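Local coordinates for protein Lys-gingipain catalytic subunit (Porphyromonas gingivalis, PDB 6I9A) that cleaves proteins after lysine as a secreted cysteine endopeptidase and probable virulence factor of periodontal disease, at residues A[77-91]-A[115-129]. Sequence-based numbering, arbitrary orientation. Where two conformers were deposited one is given.
Sequences PVFLALVGDTDVISG and EMYTFRMSASSPEEL. With CA (calcium ion), chain H; CA (calcium ion), chain G.
R120 leaves its strand with CG anti to the backbone N (chi1 175°), then bends at chi3 (-70°), which points the guanidinium edge at the backbone oxygens of G84 and I89. NH1 and NH2 both donate to I89 O, each at 2.9 Å. That oxygen lies in the guanidinium plane, and NH1 meets it on a lone pair. NH1 also donates to G84 O at 2.9 Å, from above the carbonyl plane. D102 adds a salt bridge to NH2. This ties down loop 84-89, which carries D85. The two carboxylate oxygens of D85 bind a calcium ion together with F254 O and E263. S122 OG packs 3.4 Å from D85 CG and is hydrogen-bonded to E263.

With chi1 at 58°, F119 swings its ring back over the neighbouring strand. A81 CA sits over one face, 4.2 Å from the ring centroid, a CH-pi contact. F79 CD1 meets the ring edge, 4.0 Å from F119 CE2. On the other sheet face, L80 lies beside T118.

Strands 79-83 and 117-121 run parallel. Six backbone hydrogen bonds join them and their flanks, from Y117 N-V78 O to G84 N-M121 O. This is an edge pairing in the four-stranded parallel sheet of the C25 peptidase domain, with a calcium site at each end (D85 and E115). Strand 79-83 lies between 117-121 and 14-20. Helix 103-106 touches L82 and T118, and helix 56-72 packs on M116.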
ATOM      1  N   PRO A  77      -0.988  16.299   5.175  1.00 13.09           N
ATOM      2  CA  PRO A  77      -1.243  14.844   5.215  1.00 12.42           C
ATOM      3  C   PRO A  77      -0.279  14.130   4.268  1.00 11.74           C
ATOM      4  O   PRO A  77      -0.013  14.615   3.168  1.00 12.46           O
ATOM      5  CB  PRO A  77      -2.691  14.718   4.744  1.00 14.04           C
ATOM      6  CG  PRO A  77      -3.301  16.132   4.846  1.00 15.70           C
ATOM      7  CD  PRO A  77      -2.150  17.050   4.648  1.00 14.96           C
ATOM      8  N   VAL A  78       0.212  12.956   4.704  1.00 11.24           N
ATOM      9  CA  VAL A  78       0.991  12.031   3.882  1.00 10.54           C
ATOM     10  C   VAL A  78       0.020  11.089   3.140  1.00 10.52           C
ATOM     11  O   VAL A  78       0.174  10.856   1.948  1.00 11.02           O
ATOM     12  CB  VAL A  78       1.960  11.239   4.812  1.00 11.74           C
ATOM     13  CG1 VAL A  78       2.661  10.136   4.006  1.00 13.94           C
ATOM     14  CG2 VAL A  78       2.991  12.221   5.454  1.00 14.20           C
ATOM     15  N   PHE A  79      -0.898  10.502   3.893  1.00  9.75           N
ATOM     16  CA  PHE A  79      -1.879   9.574   3.379  1.00  9.55           C
ATOM     17  C   PHE A  79      -3.264  10.148   3.366  1.00  9.43           C
ATOM     18  O   PHE A  79      -3.654  10.913   4.261  1.00 10.44           O
ATOM     19  CB  PHE A  79      -1.966   8.308   4.250  1.00 10.74           C
ATOM     20  CG  PHE A  79      -0.720   7.445   4.209  1.00 10.79           C
ATOM     21  CD1 PHE A  79      -0.480   6.582   3.134  1.00 10.90           C
ATOM     22  CD2 PHE A  79       0.219   7.494   5.247  1.00 13.24           C
ATOM     23  CE1 PHE A  79       0.687   5.795   3.110  1.00 11.91           C
ATOM     24  CE2 PHE A  79       1.361   6.707   5.216  1.00 15.12           C
ATOM     25  CZ  PHE A  79       1.606   5.908   4.125  1.00 13.08           C
ATOM     26  N   LEU A  80      -4.042   9.701   2.386  1.00  9.36           N
ATOM     27  CA  LEU A  80      -5.475   9.908   2.270  1.00  9.30           C
ATOM     28  C   LEU A  80      -6.134   8.542   2.225  1.00  9.14           C
ATOM     29  O   LEU A  80      -5.957   7.817   1.269  1.00  9.84           O
ATOM     30  CB  LEU A  80      -5.809  10.755   1.024  1.00  9.82           C
ATOM     31  CG  LEU A  80      -7.293  10.869   0.703  1.00 10.43           C
ATOM     32  CD1 LEU A  80      -8.064  11.624   1.811  1.00 12.88           C
ATOM     33  CD2 LEU A  80      -7.494  11.580  -0.643  1.00 13.06           C
ATOM     34  N   ALA A  81      -6.915   8.215   3.275  1.00  9.65           N
ATOM     35  CA  ALA A  81      -7.644   6.961   3.357  1.00  9.54           C
ATOM     36  C   ALA A  81      -9.115   7.202   3.066  1.00  9.79           C
ATOM     37  O   ALA A  81      -9.779   7.951   3.781  1.00 11.68           O
ATOM     38  CB  ALA A  81      -7.495   6.358   4.740  1.00 10.36           C
ATOM     39  N   LEU A  82      -9.623   6.629   1.986  1.00  9.41           N
ATOM     40  CA  LEU A  82     -11.033   6.698   1.611  1.00  9.76           C
ATOM     41  C   LEU A  82     -11.669   5.418   2.066  1.00 10.21           C
ATOM     42  O   LEU A  82     -11.196   4.325   1.728  1.00 12.44           O
ATOM     43  CB  LEU A  82     -11.172   6.869   0.076  1.00  9.90           C
ATOM     44  CG  LEU A  82     -10.397   8.025  -0.520  1.00 10.73           C
ATOM     45  CD1 LEU A  82     -10.525   8.001  -2.056  1.00 12.84           C
ATOM     46  CD2 LEU A  82     -10.923   9.376   0.042  1.00 12.58           C
ATOM     47  N   VAL A  83     -12.719   5.504   2.885  1.00  9.48           N
ATOM     48  CA  VAL A  83     -13.360   4.317   3.447  1.00 10.00           C
ATOM     49  C   VAL A  83     -14.797   4.232   2.944  1.00 10.39           C
ATOM     50  O   VAL A  83     -15.631   5.078   3.294  1.00 11.10           O
ATOM     51  CB  VAL A  83     -13.293   4.328   4.992  1.00 10.48           C
ATOM     52  CG1 VAL A  83     -13.920   3.059   5.547  1.00 11.41           C
ATOM     53  CG2 VAL A  83     -11.845   4.489   5.445  1.00 11.20           C
ATOM     54  N   GLY A  84     -15.052   3.231   2.124  1.00 10.04           N
ATOM     55  CA  GLY A  84     -16.352   3.043   1.498  1.00 10.65           C
ATOM     56  C   GLY A  84     -16.237   2.773   0.014  1.00 10.32           C
ATOM     57  O   GLY A  84     -15.185   2.990  -0.604  1.00 10.55           O
ATOM     58  N   ASP A  85     -17.326   2.275  -0.529  1.00 10.59           N
ATOM     59  CA  ASP A  85     -17.458   2.025  -1.949  1.00 10.95           C
ATOM     60  C   ASP A  85     -18.040   3.309  -2.618  1.00 10.25           C
ATOM     61  O   ASP A  85     -18.178   4.359  -1.995  1.00 10.77           O
ATOM     62  CB  ASP A  85     -18.301   0.759  -2.181  1.00 10.92           C
ATOM     63  CG  ASP A  85     -18.111   0.051  -3.529  1.00 10.42           C
ATOM     64  OD1 ASP A  85     -17.580   0.687  -4.494  1.00 10.84           O
ATOM     65  OD2 ASP A  85     -18.467  -1.144  -3.628  1.00 11.07           O
ATOM     66  N   THR A  86     -18.356   3.189  -3.900  1.00 10.56           N
ATOM     67  CA  THR A  86     -18.774   4.344  -4.725  1.00 11.48           C
ATOM     68  C   THR A  86     -20.155   4.839  -4.388  1.00 12.09           C
ATOM     69  O   THR A  86     -20.496   5.941  -4.796  1.00 13.27           O
ATOM     70  CB  THR A  86     -18.625   4.019  -6.218  1.00 11.54           C
ATOM     71  OG1 THR A  86     -19.425   2.886  -6.528  1.00 13.34           O
ATOM     72  CG2 THR A  86     -17.151   3.766  -6.599  1.00 12.74           C
ATOM     73  N   ASP A  87     -20.922   4.090  -3.603  1.00 12.38           N
ATOM     74  CA  ASP A  87     -22.242   4.566  -3.149  1.00 13.61           C
ATOM     75  C   ASP A  87     -22.070   5.684  -2.102  1.00 13.39           C
ATOM     76  O   ASP A  87     -23.026   6.437  -1.867  1.00 15.60           O
ATOM     77  CB  ASP A  87     -23.058   3.423  -2.557  1.00 14.91           C
ATOM     78  CG  ASP A  87     -22.485   2.656  -1.395  1.00 15.23           C
ATOM     79  OD1 ASP A  87     -21.215   2.666  -1.211  1.00 15.00           O
ATOM     80  OD2 ASP A  87     -23.268   2.054  -0.661  1.00 17.38           O
ATOM     81  N   VAL A  88     -20.899   5.826  -1.479  1.00 12.23           N
ATOM     82  CA  VAL A  88     -20.675   6.867  -0.472  1.00 13.25           C
ATOM     83  C   VAL A  88     -19.526   7.831  -0.886  1.00 12.34           C
ATOM     84  O   VAL A  88     -19.582   9.019  -0.560  1.00 13.34           O
ATOM     85  CB  VAL A  88     -20.495   6.368   0.969  1.00 14.17           C
ATOM     86  CG1 VAL A  88     -21.758   5.731   1.539  1.00 21.94           C
ATOM     87  CG2 VAL A  88     -19.317   5.429   1.110  1.00 13.94           C
ATOM     88  N   ILE A  89     -18.486   7.337  -1.573  1.00 11.32           N
ATOM     89  CA  ILE A  89     -17.389   8.208  -2.054  1.00 11.09           C
ATOM     90  C   ILE A  89     -17.238   7.850  -3.517  1.00 10.73           C
ATOM     91  O   ILE A  89     -16.726   6.782  -3.848  1.00 11.08           O
ATOM     92  CB  ILE A  89     -16.092   8.050  -1.249  1.00 11.74           C
ATOM     93  CG1 ILE A  89     -16.310   8.413   0.226  1.00 12.94           C
ATOM     94  CG2 ILE A  89     -15.002   8.952  -1.875  1.00 13.15           C
ATOM     95  CD1 ILE A  89     -15.101   7.965   1.137  1.00 14.67           C
ATOM     96  N   SER A  90     -17.817   8.633  -4.412  1.00 11.32           N
ATOM     97  CA  SER A  90     -18.018   8.145  -5.777  1.00 12.28           C
ATOM     98  C   SER A  90     -16.791   8.020  -6.657  1.00 12.14           C
ATOM     99  O   SER A  90     -16.844   7.239  -7.610  1.00 13.27           O
ATOM    100  CB  SER A  90     -19.013   9.034  -6.523  1.00 12.99           C
ATOM    101  OG  SER A  90     -18.499  10.345  -6.602  1.00 14.24           O
ATOM    102  N   GLY A  91     -15.757   8.787  -6.405  1.00 11.97           N
ATOM    103  CA  GLY A  91     -14.727   8.995  -7.423  1.00 12.83           C
ATOM    104  C   GLY A  91     -15.328   9.765  -8.612  1.00 11.31           C
ATOM    105  O   GLY A  91     -16.450  10.301  -8.526  1.00 12.22           O
ATOM    106  N   GLU A 115      -0.798  14.678  -4.386  1.00 11.57           N
ATOM    107  CA  GLU A 115      -0.166  15.314  -3.208  1.00 11.49           C
ATOM    108  C   GLU A 115      -0.101  14.387  -2.024  1.00 11.72           C
ATOM    109  O   GLU A 115       0.650  14.695  -1.095  1.00 12.66           O
ATOM    110  CB  GLU A 115      -0.964  16.585  -2.828  1.00 12.98           C
ATOM    111  CG  GLU A 115      -0.404  17.845  -3.507  1.00 13.51           C
ATOM    112  CD  GLU A 115      -0.314  17.726  -5.012  1.00 13.52           C
ATOM    113  OE1 GLU A 115       0.816  17.516  -5.509  1.00 15.17           O
ATOM    114  OE2 GLU A 115      -1.358  17.818  -5.702  1.00 13.98           O
ATOM    115  N   MET A 116      -0.913  13.306  -2.018  1.00 11.74           N
ATOM    116  CA  MET A 116      -1.028  12.382  -0.918  1.00 11.07           C
ATOM    117  C   MET A 116      -1.058  10.963  -1.451  1.00 10.28           C
ATOM    118  O   MET A 116      -1.651  10.743  -2.522  1.00 12.42           O
ATOM    119  CB  MET A 116      -2.333  12.630  -0.141  1.00 11.58           C
ATOM    120  CG  MET A 116      -2.354  13.978   0.594  1.00 12.46           C
ATOM    121  SD  MET A 116      -4.024  14.483   1.109  1.00 12.94           S
ATOM    122  CE  MET A 116      -4.689  15.035  -0.491  1.00 14.77           C
ATOM    123  N   TYR A 117      -0.564  10.002  -0.685  1.00  9.66           N
ATOM    124  CA  TYR A 117      -0.739   8.588  -1.011  1.00  9.30           C
ATOM    125  C   TYR A 117      -2.144   8.176  -0.672  1.00  9.26           C
ATOM    126  O   TYR A 117      -2.537   8.220   0.511  1.00 10.71           O
ATOM    127  CB  TYR A 117       0.225   7.754  -0.176  1.00  9.22           C
ATOM    128  CG  TYR A 117       1.653   7.659  -0.659  1.00  8.85           C
ATOM    129  CD1 TYR A 117       1.977   7.796  -2.019  1.00  9.72           C
ATOM    130  CD2 TYR A 117       2.677   7.297   0.213  1.00  9.77           C
ATOM    131  CE1 TYR A 117       3.282   7.596  -2.468  1.00  9.52           C
ATOM    132  CE2 TYR A 117       3.986   7.106  -0.225  1.00  9.62           C
ATOM    133  CZ  TYR A 117       4.274   7.239  -1.574  1.00  9.59           C
ATOM    134  OH  TYR A 117       5.559   7.059  -2.038  1.00  9.68           O
ATOM    135  N   THR A 118      -2.940   7.830  -1.674  1.00  9.40           N
ATOM    136  CA  THR A 118      -4.348   7.564  -1.526  1.00  9.41           C
ATOM    137  C   THR A 118      -4.658   6.116  -1.699  1.00  8.88           C
ATOM    138  O   THR A 118      -4.172   5.462  -2.641  1.00  8.86           O
ATOM    139  CB  THR A 118      -5.098   8.421  -2.573  1.00 11.41           C
ATOM    140  OG1 THR A 118      -4.781   9.803  -2.299  1.00 13.96           O
ATOM    141  CG2 THR A 118      -6.596   8.259  -2.520  1.00 12.27           C
ATOM    142  N   PHE A 119      -5.533   5.595  -0.848  1.00  8.74           N
ATOM    143  CA  PHE A 119      -6.004   4.219  -0.964  1.00  8.29           C
ATOM    144  C   PHE A 119      -7.448   4.197  -0.557  1.00  8.10           C
ATOM    145  O   PHE A 119      -7.924   5.080   0.165  1.00  9.17           O
ATOM    146  CB  PHE A 119      -5.144   3.244  -0.149  1.00  8.78           C
ATOM    147  CG  PHE A 119      -5.073   3.581   1.333  1.00  9.22           C
ATOM    148  CD1 PHE A 119      -6.013   3.066   2.221  1.00 10.04           C
ATOM    149  CD2 PHE A 119      -4.013   4.348   1.847  1.00  9.43           C
ATOM    150  CE1 PHE A 119      -5.905   3.304   3.579  1.00  9.47           C
ATOM    151  CE2 PHE A 119      -3.947   4.612   3.205  1.00  9.96           C
ATOM    152  CZ  PHE A 119      -4.874   4.076   4.060  1.00  9.52           C
ATOM    153  N   ARG A 120      -8.146   3.141  -0.973  1.00  8.72           N
ATOM    154  CA  ARG A 120      -9.564   2.997  -0.709  1.00  8.83           C
ATOM    155  C   ARG A 120      -9.855   1.670  -0.047  1.00  8.63           C
ATOM    156  O   ARG A 120      -9.613   0.606  -0.625  1.00  9.54           O
ATOM    157  CB  ARG A 120     -10.393   3.169  -2.000  1.00  9.40           C
ATOM    158  CG  ARG A 120     -11.891   2.907  -1.821  1.00 10.99           C
ATOM    159  CD  ARG A 120     -12.638   2.995  -3.132  1.00 10.07           C
ATOM    160  NE  ARG A 120     -12.729   4.355  -3.658  1.00  9.68           N
ATOM    161  CZ  ARG A 120     -13.860   5.063  -3.682  1.00 10.23           C
ATOM    162  NH1 ARG A 120     -14.953   4.635  -3.017  1.00 10.82           N
ATOM    163  NH2 ARG A 120     -13.903   6.210  -4.328  1.00 10.56           N
ATOM    164  N   MET A 121     -10.370   1.723   1.192  1.00  9.45           N
ATOM    165  CA  MET A 121     -10.865   0.574   1.922  0.67  9.54           C
ATOM    166  C   MET A 121     -12.301   0.416   1.470  1.00  9.84           C
ATOM    167  O   MET A 121     -13.227   0.956   2.090  1.00 10.48           O
ATOM    168  CB  MET A 121     -10.748   0.830   3.431  0.67 10.12           C
ATOM    169  CG  MET A 121      -9.329   1.206   3.872  0.67 10.89           C
ATOM    170  SD  MET A 121      -8.294  -0.237   4.153  0.67 11.51           S
ATOM    171  CE  MET A 121      -8.788  -0.531   5.734  0.67 10.93           C
ATOM    172  N   SER A 122     -12.512  -0.245   0.333  1.00  9.58           N
ATOM    173  CA  SER A 122     -13.857  -0.357  -0.245  1.00  9.91           C
ATOM    174  C   SER A 122     -14.617  -1.511   0.386  1.00 10.14           C
ATOM    175  O   SER A 122     -14.185  -2.681   0.290  1.00 10.72           O
ATOM    176  CB  SER A 122     -13.769  -0.562  -1.759  1.00 10.47           C
ATOM    177  OG  SER A 122     -15.116  -0.683  -2.194  1.00 10.78           O
ATOM    178  N   ALA A 123     -15.754  -1.195   1.001  1.00 10.92           N
ATOM    179  CA  ALA A 123     -16.588  -2.179   1.670  1.00 11.35           C
ATOM    180  C   ALA A 123     -18.031  -1.843   1.400  1.00 12.09           C
ATOM    181  O   ALA A 123     -18.368  -0.659   1.295  1.00 12.64           O
ATOM    182  CB  ALA A 123     -16.318  -2.147   3.174  1.00 11.66           C
ATOM    183  N   SER A 124     -18.899  -2.871   1.382  1.00 12.71           N
ATOM    184  CA  SER A 124     -20.323  -2.652   1.227  1.00 13.27           C
ATOM    185  C   SER A 124     -21.075  -2.816   2.537  1.00 14.95           C
ATOM    186  O   SER A 124     -22.309  -2.642   2.573  1.00 19.29           O
ATOM    187  CB  SER A 124     -20.887  -3.614   0.184  1.00 14.79           C
ATOM    188  OG  SER A 124     -20.885  -4.960   0.617  1.00 18.14           O
ATOM    189  N   SER A 125     -20.400  -3.200   3.589  1.00 14.04           N
ATOM    190  CA  SER A 125     -20.990  -3.384   4.900  1.00 13.98           C
ATOM    191  C   SER A 125     -19.911  -3.166   5.947  1.00 13.43           C
ATOM    192  O   SER A 125     -18.715  -3.377   5.669  1.00 12.29           O
ATOM    193  CB  SER A 125     -21.529  -4.813   5.008  1.00 15.42           C
ATOM    194  OG  SER A 125     -20.468  -5.751   5.042  1.00 15.69           O
ATOM    195  N   PRO A 126     -20.290  -2.847   7.203  1.00 13.58           N
ATOM    196  CA  PRO A 126     -19.280  -2.797   8.284  1.00 14.17           C
ATOM    197  C   PRO A 126     -18.540  -4.124   8.448  1.00 12.98           C
ATOM    198  O   PRO A 126     -17.319  -4.108   8.677  1.00 13.32           O
ATOM    199  CB  PRO A 126     -20.113  -2.457   9.529  1.00 16.01           C
ATOM    200  CG  PRO A 126     -21.295  -1.668   8.950  1.00 16.16           C
ATOM    201  CD  PRO A 126     -21.626  -2.429   7.684  1.00 15.62           C
ATOM    202  N   GLU A 127     -19.223  -5.265   8.230  1.00 14.04           N
ATOM    203  CA  GLU A 127     -18.589  -6.575   8.369  1.00 14.49           C
ATOM    204  C   GLU A 127     -17.445  -6.743   7.337  1.00 13.76           C
ATOM    205  O   GLU A 127     -16.374  -7.263   7.683  1.00 12.92           O
ATOM    206  CB  GLU A 127     -19.660  -7.679   8.213  1.00 18.07           C
ATOM    207  CG  GLU A 127     -20.652  -7.679   9.382  1.00 24.81           C
ATOM    208  CD  GLU A 127     -21.713  -6.583   9.476  1.00 34.69           C
ATOM    209  OE1 GLU A 127     -22.087  -5.955   8.451  1.00 23.03           O
ATOM    210  OE2 GLU A 127     -22.187  -6.364  10.616  1.00 38.55           O
ATOM    211  N   GLU A 128     -17.666  -6.295   6.089  1.00 12.23           N
ATOM    212  CA  GLU A 128     -16.590  -6.388   5.098  1.00 12.30           C
ATOM    213  C   GLU A 128     -15.431  -5.480   5.464  1.00 11.61           C
ATOM    214  O   GLU A 128     -14.282  -5.840   5.246  1.00 12.06           O
ATOM    215  CB  GLU A 128     -17.068  -6.032   3.693  1.00 12.49           C
ATOM    216  CG  GLU A 128     -17.905  -7.153   3.104  1.00 13.42           C
ATOM    217  CD  GLU A 128     -18.440  -6.835   1.748  1.00 15.05           C
ATOM    218  OE1 GLU A 128     -18.363  -5.660   1.326  1.00 14.30           O
ATOM    219  OE2 GLU A 128     -18.935  -7.781   1.100  1.00 16.88           O
ATOM    220  N   LEU A 129     -15.711  -4.294   6.013  1.00 10.72           N
ATOM    221  CA  LEU A 129     -14.607  -3.436   6.458  1.00 11.01           C
ATOM    222  C   LEU A 129     -13.817  -4.110   7.579  1.00 10.80           C
ATOM    223  O   LEU A 129     -12.586  -4.113   7.554  1.00 10.40           O
ATOM    224  CB  LEU A 129     -15.112  -2.046   6.895  1.00 11.37           C
ATOM    225  CG  LEU A 129     -14.002  -1.113   7.333  1.00 11.52           C
ATOM    226  CD1 LEU A 129     -12.996  -0.812   6.223  1.00 12.77           C
ATOM    227  CD2 LEU A 129     -14.581   0.178   7.864  1.00 12.65           C
TER
HETATM  228 CA    CA H 706     -17.592  -1.325  -5.978  1.00 10.30          CA
HETATM  229 CA    CA G 705      -0.034  17.570  -7.819  1.00 15.67          CA
HETATM  230  O   HOH W   1       1.942  14.675   1.243  1.00 13.05           O
HETATM  231  O   HOH W   2     -19.833   1.810   0.971  1.00 12.75           O
HETATM  232  O   HOH W   3     -19.483   0.049  -6.647  1.00 12.89           O
HETATM  233  O   HOH W   4     -22.280  -0.242   0.127  1.00 20.77           O
HETATM  234  O   HOH W   5       2.337  17.614  -8.102  1.00 18.51           O
HETATM  235  O   HOH W   6      -2.298  17.721  -8.683  1.00 13.96           O
HETATM  236  O   HOH W   7     -17.795  -2.386  -8.177  1.00 11.66           O
HETATM  237  O   HOH W   8     -19.104  -3.114  -5.660  1.00 12.10           O